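Phosphoribosylaminoimidazole carboxylase, ATPase subunit (Thermotoga maritima, PDB 3AX6) probably catalyses the ATP-dependent carboxylation of 5-aminoimidazole ribonucleotide with hydrogencarbonate to N5-carboxyaminoimidazole ribonucleotide, a step of de novo purine biosynthesis. Local coordinates at residues Q76-L81 with Y86-S91. Sequence-based numbering, arbitrary orientation.
Sequences QTLKKL and YKIHPS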
ATOM      1  N   GLN A  76     -18.895 -15.825  22.081  1.00 30.24           N
ATOM      2  CA  GLN A  76     -18.934 -16.274  23.470  1.00 30.31           C
ATOM      3  C   GLN A  76     -17.615 -16.864  23.963  1.00 28.98           C
ATOM      4  O   GLN A  76     -17.218 -16.626  25.107  1.00 27.52           O
ATOM      5  CB  GLN A  76     -20.076 -17.274  23.681  1.00 32.93           C
ATOM      6  CG  GLN A  76     -21.479 -16.663  23.556  1.00 37.32           C
ATOM      7  CD  GLN A  76     -21.741 -15.530  24.548  1.00 39.21           C
ATOM      8  OE1 GLN A  76     -21.659 -15.713  25.766  1.00 39.78           O
ATOM      9  NE2 GLN A  76     -22.067 -14.354  24.023  1.00 40.27           N
ATOM     10  N   THR A  77     -16.927 -17.628  23.120  1.00 27.30           N
ATOM     11  CA  THR A  77     -15.653 -18.192  23.545  1.00 26.06           C
ATOM     12  C   THR A  77     -14.652 -17.046  23.686  1.00 25.32           C
ATOM     13  O   THR A  77     -13.782 -17.071  24.558  1.00 26.42           O
ATOM     14  CB  THR A  77     -15.106 -19.239  22.538  1.00 26.04           C
ATOM     15  OG1 THR A  77     -13.873 -19.777  23.031  1.00 26.80           O
ATOM     16  CG2 THR A  77     -14.833 -18.605  21.199  1.00 28.59           C
ATOM     17  N   LEU A  78     -14.785 -16.029  22.837  1.00 22.59           N
ATOM     18  CA  LEU A  78     -13.879 -14.891  22.906  1.00 20.95           C
ATOM     19  C   LEU A  78     -14.097 -14.123  24.195  1.00 21.72           C
ATOM     20  O   LEU A  78     -13.145 -13.639  24.803  1.00 22.01           O
ATOM     21  CB  LEU A  78     -14.073 -13.968  21.704  1.00 15.88           C
ATOM     22  CG  LEU A  78     -13.473 -14.509  20.405  1.00 17.17           C
ATOM     23  CD1 LEU A  78     -13.885 -13.632  19.231  1.00 15.96           C
ATOM     24  CD2 LEU A  78     -11.951 -14.577  20.536  1.00 12.80           C
ATOM     25  N   LYS A  79     -15.356 -14.011  24.609  1.00 23.56           N
ATOM     26  CA  LYS A  79     -15.689 -13.311  25.842  1.00 24.42           C
ATOM     27  C   LYS A  79     -15.018 -14.046  26.995  1.00 23.78           C
ATOM     28  O   LYS A  79     -14.506 -13.436  27.929  1.00 24.66           O
ATOM     29  CB  LYS A  79     -17.203 -13.287  26.056  1.00 25.32           C
ATOM     30  CG  LYS A  79     -17.619 -12.497  27.290  1.00 29.19           C
ATOM     31  CD  LYS A  79     -19.121 -12.607  27.586  1.00 32.98           C
ATOM     32  CE  LYS A  79     -19.983 -11.904  26.542  1.00 32.97           C
ATOM     33  NZ  LYS A  79     -19.919 -12.562  25.207  1.00 34.91           N
ATOM     34  N   LYS A  80     -15.029 -15.368  26.921  1.00 23.86           N
ATOM     35  CA  LYS A  80     -14.409 -16.190  27.948  1.00 25.39           C
ATOM     36  C   LYS A  80     -12.925 -15.828  28.059  1.00 23.17           C
ATOM     37  O   LYS A  80     -12.436 -15.466  29.131  1.00 21.24           O
ATOM     38  CB  LYS A  80     -14.585 -17.671  27.585  1.00 29.37           C
ATOM     39  CG  LYS A  80     -13.839 -18.653  28.477  1.00 34.60           C
ATOM     40  CD  LYS A  80     -14.291 -20.089  28.214  1.00 38.45           C
ATOM     41  CE  LYS A  80     -13.528 -21.098  29.074  1.00 40.63           C
ATOM     42  NZ  LYS A  80     -12.084 -21.180  28.709  1.00 43.41           N
ATOM     43  N   LEU A  81     -12.226 -15.913  26.932  1.00 21.37           N
ATOM     44  CA  LEU A  81     -10.804 -15.605  26.870  1.00 20.19           C
ATOM     45  C   LEU A  81     -10.522 -14.164  27.263  1.00 21.03           C
ATOM     46  O   LEU A  81      -9.519 -13.873  27.920  1.00 20.47           O
ATOM     47  CB  LEU A  81     -10.289 -15.865  25.462  1.00 17.97           C
ATOM     48  CG  LEU A  81     -10.403 -17.335  25.068  1.00 18.98           C
ATOM     49  CD1 LEU A  81     -10.485 -17.443  23.559  1.00 18.61           C
ATOM     50  CD2 LEU A  81      -9.217 -18.123  25.643  1.00 17.42           C
ATOM     51  N   TYR A  86      -6.866 -12.150  28.123  1.00 15.92           N
ATOM     52  CA  TYR A  86      -6.329 -12.111  26.764  1.00 16.01           C
ATOM     53  C   TYR A  86      -6.778 -10.872  26.011  1.00 15.90           C
ATOM     54  O   TYR A  86      -7.927 -10.450  26.107  1.00 17.09           O
ATOM     55  CB  TYR A  86      -6.719 -13.368  25.987  1.00 14.89           C
ATOM     56  CG  TYR A  86      -6.034 -14.592  26.527  1.00 15.86           C
ATOM     57  CD1 TYR A  86      -6.704 -15.471  27.373  1.00 16.38           C
ATOM     58  CD2 TYR A  86      -4.693 -14.839  26.244  1.00 15.84           C
ATOM     59  CE1 TYR A  86      -6.061 -16.572  27.926  1.00 17.11           C
ATOM     60  CE2 TYR A  86      -4.033 -15.937  26.796  1.00 17.79           C
ATOM     61  CZ  TYR A  86      -4.726 -16.801  27.637  1.00 19.25           C
ATOM     62  OH  TYR A  86      -4.091 -17.894  28.183  1.00 18.79           O
ATOM     63  N   LYS A  87      -5.855 -10.281  25.266  1.00 15.89           N
ATOM     64  CA  LYS A  87      -6.152  -9.073  24.510  1.00 15.63           C
ATOM     65  C   LYS A  87      -6.907  -9.353  23.216  1.00 14.67           C
ATOM     66  O   LYS A  87      -6.334  -9.870  22.256  1.00 13.07           O
ATOM     67  CB  LYS A  87      -4.853  -8.337  24.200  1.00 17.65           C
ATOM     68  CG  LYS A  87      -4.654  -7.083  25.008  1.00 23.10           C
ATOM     69  CD  LYS A  87      -4.691  -7.353  26.494  1.00 24.72           C
ATOM     70  CE  LYS A  87      -4.866  -6.051  27.254  1.00 27.27           C
ATOM     71  NZ  LYS A  87      -6.121  -5.353  26.845  1.00 27.20           N
ATOM     72  N   ILE A  88      -8.193  -9.013  23.201  1.00 14.10           N
ATOM     73  CA  ILE A  88      -9.030  -9.208  22.016  1.00 15.50           C
ATOM     74  C   ILE A  88      -9.735  -7.896  21.683  1.00 15.56           C
ATOM     75  O   ILE A  88     -10.546  -7.392  22.467  1.00 13.69           O
ATOM     76  CB  ILE A  88     -10.066 -10.318  22.244  1.00 15.15           C
ATOM     77  CG1 ILE A  88      -9.342 -11.617  22.623  1.00 14.56           C
ATOM     78  CG2 ILE A  88     -10.880 -10.535  20.969  1.00 14.87           C
ATOM     79  CD1 ILE A  88     -10.244 -12.675  23.230  1.00 16.51           C
ATOM     80  N   HIS A  89      -9.420  -7.355  20.510  1.00 16.75           N
ATOM     81  CA  HIS A  89      -9.963  -6.069  20.076  1.00 17.09           C
ATOM     82  C   HIS A  89     -10.530  -6.068  18.664  1.00 17.00           C
ATOM     83  O   HIS A  89      -9.874  -6.525  17.727  1.00 17.43           O
ATOM     84  CB  HIS A  89      -8.863  -5.009  20.160  1.00 16.67           C
ATOM     85  CG  HIS A  89      -8.296  -4.836  21.534  1.00 18.42           C
ATOM     86  ND1 HIS A  89      -6.959  -4.600  21.761  1.00 19.26           N
ATOM     87  CD2 HIS A  89      -8.892  -4.830  22.749  1.00 19.03           C
ATOM     88  CE1 HIS A  89      -6.754  -4.455  23.057  1.00 19.76           C
ATOM     89  NE2 HIS A  89      -7.910  -4.587  23.679  1.00 19.21           N
ATOM     90  N   PRO A  90     -11.751  -5.526  18.488  1.00 17.58           N
ATOM     91  CA  PRO A  90     -12.566  -4.942  19.558  1.00 16.52           C
ATOM     92  C   PRO A  90     -13.042  -5.997  20.548  1.00 16.01           C
ATOM     93  O   PRO A  90     -13.115  -7.189  20.230  1.00 13.88           O
ATOM     94  CB  PRO A  90     -13.737  -4.310  18.803  1.00 15.06           C
ATOM     95  CG  PRO A  90     -13.166  -4.016  17.461  1.00 16.63           C
ATOM     96  CD  PRO A  90     -12.372  -5.269  17.178  1.00 17.37           C
ATOM     97  N   SER A  91     -13.365  -5.546  21.751  1.00 15.75           N
ATOM     98  CA  SER A  91     -13.836  -6.445  22.794  1.00 18.76           C
ATOM     99  C   SER A  91     -15.024  -7.279  22.341  1.00 18.94           C
ATOM    100  O   SER A  91     -15.858  -6.813  21.566  1.00 21.56           O
ATOM    101  CB  SER A  91     -14.245  -5.654  24.037  1.00 18.17           C
ATOM    102  OG  SER A  91     -14.988  -6.485  24.909  1.00 18.50           O
TER
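Leu81 and Tyr86 meet where helix 75-83 hands the chain on to the short, weakly bonded strand 87-88 at the edge of the parallel sheet in this chain, and together with Leu78 and Ile88 they give a compact example of how the helix of a beta-alpha-beta unit is seated against its second strand. The backbone N of Tyr86 donates a hydrogen bond to Leu81 O (3.2 Å), somewhat bent at 148°. The same oxygen also lies at the edge of the Tyr86 ring and in its plane, 3.3 Å from CD1 of that residue.

Along Tyr86, CB rests 3.4 Å from Leu81 O; CG follows at a longer reach; CD1 touches that oxygen and also the Leu81 CD2 methyl, at 4.0 Å; CE1 just grazes the same methyl. With CG anti to the carbonyl carbon (chi1 -68°), the ring is carried back beside its own backbone N, which brings its edge to the carbonyl that N grips. An alanine here would remove the ring and is likely to leave Leu81 CD2 and Val60 of helix 53-61 without the surface they pack on.

Ile88 reaches the helix through its CD1 methyl, which lies 3.7 Å from Leu78 CD2 and also touches the Leu78 carbonyl oxygen. The same methyl packs on Leu81 CB at 3.9 Å. Ile56 and Val60 extend the apolar layer beyond Leu81, while Ile73 and Pro92 border Leu78. On the sheet side, backbone hydrogen bonds between Thr66 and both Lys87 and His89 hold the strand parallel to 65-68, within the Rossmann-like pre-ATP-grasp domain. The chemistry thus divides the work: one backbone hydrogen bond ties the turn, and apolar packing, of the Ile88 methyl on Leu78 and Leu81 and of the Tyr86 ring on Leu81, seats the helix on the strand, away from the nucleotide site.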